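AvmM (Streptomyces sp. NBRC 109436, PDB 7FE6) catalyses the macrocyclization step of alchivemycin A biosynthesis through dehydration and Michael-type addition. Local coordinates at residues G59-R69 / I148-P159. Residues are numbered along the deposited sequence; the frame is centred on the assembly and turned at random.
Sequences GLNLVIWFSDR and ITSEHAGIFALP
Leu62 lays its CG against Ile155 CG2 at 3.9 Å, a worked example of how neighbouring antiparallel strands of a beta-sandwich turn alternate side chains into the core. Strands 59-66 and 153-159 sit side by side inside one sheet, flanked by strands 107-113 and 178-189. Leu60, Leu62, Ile64, Phe66, Ala153, Ile155, Ala157 and Pro159 share one face; Leu60, Ala157 and Pro159 there meet Val45 and Tyr47 of strand 40-49 in the opposing sheet. Further along this face, Ser150 CB stands 3.9 Å from the centroid of the Phe66 ring, a CH-pi contact almost on the ring normal, while Ile148 CD1 approaches the same ring at its edge.

The other face carries Asn61, Val63, Trp65, Phe156 and Leu158. Trp65 CG lies anti to the backbone N (chi1 172°), which brings CE3 to 3.8 Å from Phe156 CE1 beside Gly154, where a CB would collide with the Phe156 ring. Trp65 CZ3 comes 3.6 Å from His152 NE2, the two rings being nearly perpendicular; His152 ND1 bonds to His139 of a second subunit.

Three hydrogen-bonded pairs, Asn61-Leu158, Val63-Phe156 and Trp65-Gly154, each exchange two backbone bonds. Beyond them, His152 O accepts from both Ser67 N and Ser67 OG. Asp68 meets the chain where it enters the corner at 151-152: OD1 accepts from Ser150 OG at 2.8 Å, and OD2 takes the Glu151 amide, each on its syn side. With an alanine here, the Glu151 N-H would probably lose this acceptor and the Ser150 hydroxyl would be left free to turn. Outermost, a bend at chi3 (-61°) helps bring one face of the Arg69 guanidinium over Ile148 CG1; Asp71 pairs with NH2, and Arg69 NH1 donates to Thr149 O at 2.9 Å.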
ATOM      1  N   GLY A  59      10.100  -5.553 -17.299  1.00 58.59           N
ATOM      2  CA  GLY A  59       9.939  -6.728 -16.464  1.00 57.80           C
ATOM      3  C   GLY A  59      10.223  -6.393 -15.017  1.00 54.57           C
ATOM      4  O   GLY A  59      10.949  -5.443 -14.712  1.00 54.86           O
ATOM      5  N   LEU A  60       9.647  -7.193 -14.122  1.00 54.63           N
ATOM      6  CA  LEU A  60       9.788  -6.969 -12.688  1.00 52.28           C
ATOM      7  C   LEU A  60      11.013  -7.683 -12.117  1.00 55.98           C
ATOM      8  O   LEU A  60      11.295  -8.842 -12.447  1.00 55.53           O
ATOM      9  CB  LEU A  60       8.543  -7.452 -11.935  1.00 47.93           C
ATOM     10  CG  LEU A  60       8.647  -7.268 -10.407  1.00 49.92           C
ATOM     11  CD1 LEU A  60       8.671  -5.793 -10.025  1.00 48.55           C
ATOM     12  CD2 LEU A  60       7.651  -8.079  -9.580  1.00 44.76           C
ATOM     13  N   ASN A  61      11.712  -6.993 -11.223  1.00 53.19           N
ATOM     14  CA  ASN A  61      12.712  -7.601 -10.357  1.00 55.62           C
ATOM     15  C   ASN A  61      12.222  -7.537  -8.913  1.00 54.99           C
ATOM     16  O   ASN A  61      11.503  -6.609  -8.522  1.00 53.77           O
ATOM     17  CB  ASN A  61      14.071  -6.900 -10.494  1.00 54.28           C
ATOM     18  CG  ASN A  61      14.589  -6.908 -11.932  1.00 58.21           C
ATOM     19  OD1 ASN A  61      15.013  -7.943 -12.448  1.00 58.45           O
ATOM     20  ND2 ASN A  61      14.518  -5.752 -12.598  1.00 58.06           N
ATOM     21  N   LEU A  62      12.584  -8.565  -8.140  1.00 54.32           N
ATOM     22  CA  LEU A  62      12.210  -8.719  -6.736  1.00 54.64           C
ATOM     23  C   LEU A  62      13.479  -8.979  -5.937  1.00 56.77           C
ATOM     24  O   LEU A  62      14.288  -9.833  -6.317  1.00 55.64           O
ATOM     25  CB  LEU A  62      11.226  -9.877  -6.558  1.00 54.88           C
ATOM     26  CG  LEU A  62      10.026  -9.766  -5.631  1.00 56.15           C
ATOM     27  CD1 LEU A  62       9.076  -8.655  -6.052  1.00 53.45           C
ATOM     28  CD2 LEU A  62       9.322 -11.083  -5.674  1.00 56.38           C
ATOM     29  N   VAL A  63      13.690  -8.227  -4.863  1.00 58.48           N
ATOM     30  CA  VAL A  63      14.896  -8.368  -4.056  1.00 58.34           C
ATOM     31  C   VAL A  63      14.521  -8.841  -2.664  1.00 57.05           C
ATOM     32  O   VAL A  63      13.652  -8.253  -2.017  1.00 58.02           O
ATOM     33  CB  VAL A  63      15.694  -7.060  -3.982  1.00 57.97           C
ATOM     34  CG1 VAL A  63      16.958  -7.280  -3.202  1.00 58.87           C
ATOM     35  CG2 VAL A  63      16.018  -6.583  -5.373  1.00 54.62           C
ATOM     36  N   ILE A  64      15.153  -9.918  -2.210  1.00 59.20           N
ATOM     37  CA  ILE A  64      14.970 -10.401  -0.849  1.00 62.20           C
ATOM     38  C   ILE A  64      16.225 -10.059  -0.067  1.00 60.70           C
ATOM     39  O   ILE A  64      17.335 -10.334  -0.529  1.00 64.77           O
ATOM     40  CB  ILE A  64      14.665 -11.903  -0.805  1.00 62.29           C
ATOM     41  CG1 ILE A  64      13.422 -12.196  -1.659  1.00 57.40           C
ATOM     42  CG2 ILE A  64      14.471 -12.329   0.654  1.00 58.34           C
ATOM     43  CD1 ILE A  64      12.991 -13.646  -1.643  1.00 52.81           C
ATOM     44  N   TRP A  65      16.052  -9.426   1.087  1.00 61.69           N
ATOM     45  CA  TRP A  65      17.141  -8.841   1.859  1.00 64.04           C
ATOM     46  C   TRP A  65      17.004  -9.245   3.318  1.00 63.45           C
ATOM     47  O   TRP A  65      15.919  -9.130   3.897  1.00 62.80           O
ATOM     48  CB  TRP A  65      17.146  -7.315   1.729  1.00 64.45           C
ATOM     49  CG  TRP A  65      18.133  -6.588   2.643  1.00 68.43           C
ATOM     50  CD1 TRP A  65      19.499  -6.699   2.639  1.00 70.06           C
ATOM     51  CD2 TRP A  65      17.819  -5.586   3.635  1.00 67.95           C
ATOM     52  NE1 TRP A  65      20.048  -5.853   3.588  1.00 70.74           N
ATOM     53  CE2 TRP A  65      19.041  -5.158   4.204  1.00 68.72           C
ATOM     54  CE3 TRP A  65      16.623  -5.025   4.104  1.00 66.38           C
ATOM     55  CZ2 TRP A  65      19.102  -4.199   5.210  1.00 68.13           C
ATOM     56  CZ3 TRP A  65      16.686  -4.070   5.103  1.00 65.93           C
ATOM     57  CH2 TRP A  65      17.918  -3.668   5.645  1.00 67.09           C
ATOM     58  N   PHE A  66      18.091  -9.731   3.901  1.00 67.06           N
ATOM     59  CA  PHE A  66      18.182  -9.952   5.343  1.00 67.12           C
ATOM     60  C   PHE A  66      19.156  -8.936   5.918  1.00 66.66           C
ATOM     61  O   PHE A  66      20.314  -8.879   5.499  1.00 67.47           O
ATOM     62  CB  PHE A  66      18.643 -11.373   5.676  1.00 66.53           C
ATOM     63  CG  PHE A  66      17.612 -12.448   5.397  1.00 66.16           C
ATOM     64  CD1 PHE A  66      16.354 -12.129   4.918  1.00 62.67           C
ATOM     65  CD2 PHE A  66      17.913 -13.789   5.628  1.00 67.62           C
ATOM     66  CE1 PHE A  66      15.414 -13.125   4.667  1.00 62.91           C
ATOM     67  CE2 PHE A  66      16.973 -14.787   5.380  1.00 65.46           C
ATOM     68  CZ  PHE A  66      15.720 -14.452   4.895  1.00 59.95           C
ATOM     69  N   SER A  67      18.692  -8.146   6.879  1.00 67.01           N
ATOM     70  CA  SER A  67      19.543  -7.128   7.468  1.00 68.16           C
ATOM     71  C   SER A  67      20.459  -7.679   8.553  1.00 72.80           C
ATOM     72  O   SER A  67      21.407  -6.988   8.950  1.00 73.94           O
ATOM     73  CB  SER A  67      18.690  -6.021   8.072  1.00 64.27           C
ATOM     74  OG  SER A  67      18.121  -6.483   9.272  1.00 62.84           O
ATOM     75  N   ASP A  68      20.182  -8.887   9.062  1.00 68.12           N
ATOM     76  CA  ASP A  68      20.802  -9.387  10.285  1.00 65.57           C
ATOM     77  C   ASP A  68      21.531 -10.706  10.084  1.00 68.15           C
ATOM     78  O   ASP A  68      21.799 -11.413  11.061  1.00 72.37           O
ATOM     79  CB  ASP A  68      19.751  -9.518  11.390  1.00 68.76           C
ATOM     80  CG  ASP A  68      18.563 -10.375  10.979  1.00 65.35           C
ATOM     81  OD1 ASP A  68      18.413 -10.660   9.771  1.00 65.05           O
ATOM     82  OD2 ASP A  68      17.758 -10.741  11.865  1.00 64.75           O
ATOM     83  N   ARG A  69      21.882 -11.037   8.848  1.00 71.81           N
ATOM     84  CA  ARG A  69      22.716 -12.187   8.535  1.00 68.30           C
ATOM     85  C   ARG A  69      23.085 -12.123   7.062  1.00 71.53           C
ATOM     86  O   ARG A  69      22.356 -11.533   6.256  1.00 69.55           O
ATOM     87  CB  ARG A  69      21.999 -13.492   8.865  1.00 69.44           C
ATOM     88  CG  ARG A  69      20.622 -13.611   8.263  1.00 67.17           C
ATOM     89  CD  ARG A  69      19.878 -14.738   8.943  1.00 67.10           C
ATOM     90  NE  ARG A  69      20.564 -16.016   8.761  1.00 67.98           N
ATOM     91  CZ  ARG A  69      20.192 -17.146   9.350  1.00 68.74           C
ATOM     92  NH1 ARG A  69      19.147 -17.164  10.165  1.00 68.61           N
ATOM     93  NH2 ARG A  69      20.868 -18.262   9.135  1.00 71.60           N
ATOM     94  N   ILE A 148      15.576 -21.265   8.888  1.00 69.74           N
ATOM     95  CA  ILE A 148      16.228 -19.988   8.634  1.00 66.64           C
ATOM     96  C   ILE A 148      15.281 -18.893   9.101  1.00 64.29           C
ATOM     97  O   ILE A 148      14.066 -18.983   8.891  1.00 62.81           O
ATOM     98  CB  ILE A 148      16.644 -19.845   7.154  1.00 68.56           C
ATOM     99  CG1 ILE A 148      17.547 -18.624   6.955  1.00 69.45           C
ATOM    100  CG2 ILE A 148      15.430 -19.812   6.227  1.00 66.82           C
ATOM    101  CD1 ILE A 148      18.323 -18.640   5.624  1.00 71.84           C
ATOM    102  N   THR A 149      15.822 -17.910   9.821  1.00 63.22           N
ATOM    103  CA  THR A 149      15.020 -16.848  10.409  1.00 61.78           C
ATOM    104  C   THR A 149      15.669 -15.494  10.155  1.00 63.96           C
ATOM    105  O   THR A 149      16.848 -15.401   9.791  1.00 64.15           O
ATOM    106  CB  THR A 149      14.853 -17.015  11.920  1.00 60.09           C
ATOM    107  OG1 THR A 149      16.133 -16.895  12.557  1.00 56.76           O
ATOM    108  CG2 THR A 149      14.212 -18.359  12.250  1.00 55.78           C
ATOM    109  N   SER A 150      14.876 -14.438  10.358  1.00 57.33           N
ATOM    110  CA  SER A 150      15.393 -13.083  10.270  1.00 59.12           C
ATOM    111  C   SER A 150      14.475 -12.145  11.041  1.00 58.86           C
ATOM    112  O   SER A 150      13.251 -12.252  10.940  1.00 59.55           O
ATOM    113  CB  SER A 150      15.515 -12.639   8.811  1.00 58.36           C
ATOM    114  OG  SER A 150      15.920 -11.290   8.754  1.00 59.96           O
ATOM    115  N   GLU A 151      15.060 -11.216  11.784  1.00 53.17           N
ATOM    116  CA  GLU A 151      14.278 -10.295  12.583  1.00 57.22           C
ATOM    117  C   GLU A 151      14.092  -8.923  11.936  1.00 60.30           C
ATOM    118  O   GLU A 151      13.365  -8.082  12.480  1.00 56.37           O
ATOM    119  CB  GLU A 151      14.900 -10.207  13.974  1.00 59.89           C
ATOM    120  CG  GLU A 151      14.591 -11.506  14.714  1.00 59.67           C
ATOM    121  CD  GLU A 151      13.073 -11.732  14.745  1.00 63.70           C
ATOM    122  OE1 GLU A 151      12.392 -10.846  15.343  1.00 60.51           O
ATOM    123  OE2 GLU A 151      12.558 -12.702  14.109  1.00 57.66           O
ATOM    124  N   HIS A 152      14.707  -8.683  10.784  1.00 59.19           N
ATOM    125  CA  HIS A 152      14.360  -7.514   9.986  1.00 58.76           C
ATOM    126  C   HIS A 152      14.801  -7.777   8.553  1.00 59.00           C
ATOM    127  O   HIS A 152      16.001  -7.791   8.253  1.00 57.36           O
ATOM    128  CB  HIS A 152      14.980  -6.230  10.533  1.00 57.83           C
ATOM    129  CG  HIS A 152      14.823  -5.064   9.605  1.00 59.07           C
ATOM    130  ND1 HIS A 152      13.588  -4.608   9.186  1.00 57.02           N
ATOM    131  CD2 HIS A 152      15.743  -4.301   8.964  1.00 58.62           C
ATOM    132  CE1 HIS A 152      13.756  -3.593   8.354  1.00 58.52           C
ATOM    133  NE2 HIS A 152      15.054  -3.387   8.202  1.00 61.33           N
ATOM    134  N   ALA A 153      13.820  -7.945   7.674  1.00 58.05           N
ATOM    135  CA  ALA A 153      14.037  -8.335   6.299  1.00 58.06           C
ATOM    136  C   ALA A 153      13.075  -7.532   5.445  1.00 59.36           C
ATOM    137  O   ALA A 153      12.126  -6.918   5.946  1.00 55.20           O
ATOM    138  CB  ALA A 153      13.817  -9.842   6.107  1.00 56.66           C
ATOM    139  N   GLY A 154      13.300  -7.560   4.144  1.00 58.41           N
ATOM    140  CA  GLY A 154      12.398  -6.875   3.241  1.00 52.69           C
ATOM    141  C   GLY A 154      12.303  -7.612   1.931  1.00 56.47           C
ATOM    142  O   GLY A 154      13.259  -8.266   1.487  1.00 55.88           O
ATOM    143  N   ILE A 155      11.129  -7.520   1.315  1.00 53.45           N
ATOM    144  CA  ILE A 155      10.986  -7.799  -0.106  1.00 51.03           C
ATOM    145  C   ILE A 155      10.913  -6.452  -0.809  1.00 51.79           C
ATOM    146  O   ILE A 155      10.149  -5.564  -0.397  1.00 48.91           O
ATOM    147  CB  ILE A 155       9.746  -8.654  -0.393  1.00 48.82           C
ATOM    148  CG1 ILE A 155       9.762  -9.900   0.485  1.00 52.41           C
ATOM    149  CG2 ILE A 155       9.733  -9.065  -1.843  1.00 51.73           C
ATOM    150  CD1 ILE A 155       8.488 -10.746   0.415  1.00 45.35           C
ATOM    151  N   PHE A 156      11.687  -6.299  -1.871  1.00 49.45           N
ATOM    152  CA  PHE A 156      11.735  -5.046  -2.602  1.00 52.05           C
ATOM    153  C   PHE A 156      11.351  -5.266  -4.054  1.00 54.89           C
ATOM    154  O   PHE A 156      11.766  -6.251  -4.674  1.00 56.97           O
ATOM    155  CB  PHE A 156      13.107  -4.401  -2.558  1.00 53.06           C
ATOM    156  CG  PHE A 156      13.538  -3.954  -1.190  1.00 53.82           C
ATOM    157  CD1 PHE A 156      14.032  -4.881  -0.260  1.00 51.28           C
ATOM    158  CD2 PHE A 156      13.467  -2.599  -0.839  1.00 49.67           C
ATOM    159  CE1 PHE A 156      14.457  -4.476   0.978  1.00 53.06           C
ATOM    160  CE2 PHE A 156      13.873  -2.178   0.405  1.00 50.33           C
ATOM    161  CZ  PHE A 156      14.378  -3.122   1.326  1.00 55.16           C
ATOM    162  N   ALA A 157      10.517  -4.369  -4.570  1.00 53.34           N
ATOM    163  CA  ALA A 157      10.092  -4.404  -5.959  1.00 52.63           C
ATOM    164  C   ALA A 157      10.902  -3.385  -6.747  1.00 53.67           C
ATOM    165  O   ALA A 157      10.896  -2.192  -6.424  1.00 53.09           O
ATOM    166  CB  ALA A 157       8.596  -4.126  -6.070  1.00 51.78           C
ATOM    167  N   LEU A 158      11.591  -3.853  -7.781  1.00 54.72           N
ATOM    168  CA  LEU A 158      12.437  -2.994  -8.606  1.00 57.03           C
ATOM    169  C   LEU A 158      11.991  -3.179 -10.047  1.00 56.44           C
ATOM    170  O   LEU A 158      12.439  -4.125 -10.722  1.00 56.98           O
ATOM    171  CB  LEU A 158      13.917  -3.340  -8.452  1.00 57.80           C
ATOM    172  CG  LEU A 158      14.871  -2.610  -9.407  1.00 56.80           C
ATOM    173  CD1 LEU A 158      14.997  -1.107  -9.072  1.00 52.69           C
ATOM    174  CD2 LEU A 158      16.223  -3.304  -9.451  1.00 55.71           C
ATOM    175  N   PRO A 159      11.112  -2.313 -10.549  1.00 58.79           N
ATOM    176  CA  PRO A 159      10.707  -2.405 -11.958  1.00 58.97           C
ATOM    177  C   PRO A 159      11.889  -2.127 -12.882  1.00 56.54           C
ATOM    178  O   PRO A 159      12.623  -1.156 -12.700  1.00 59.61           O
ATOM    179  CB  PRO A 159       9.614  -1.340 -12.081  1.00 55.28           C
ATOM    180  CG  PRO A 159       9.185  -1.068 -10.661  1.00 54.96           C
ATOM    181  CD  PRO A 159      10.414  -1.230  -9.845  1.00 54.97           C
TER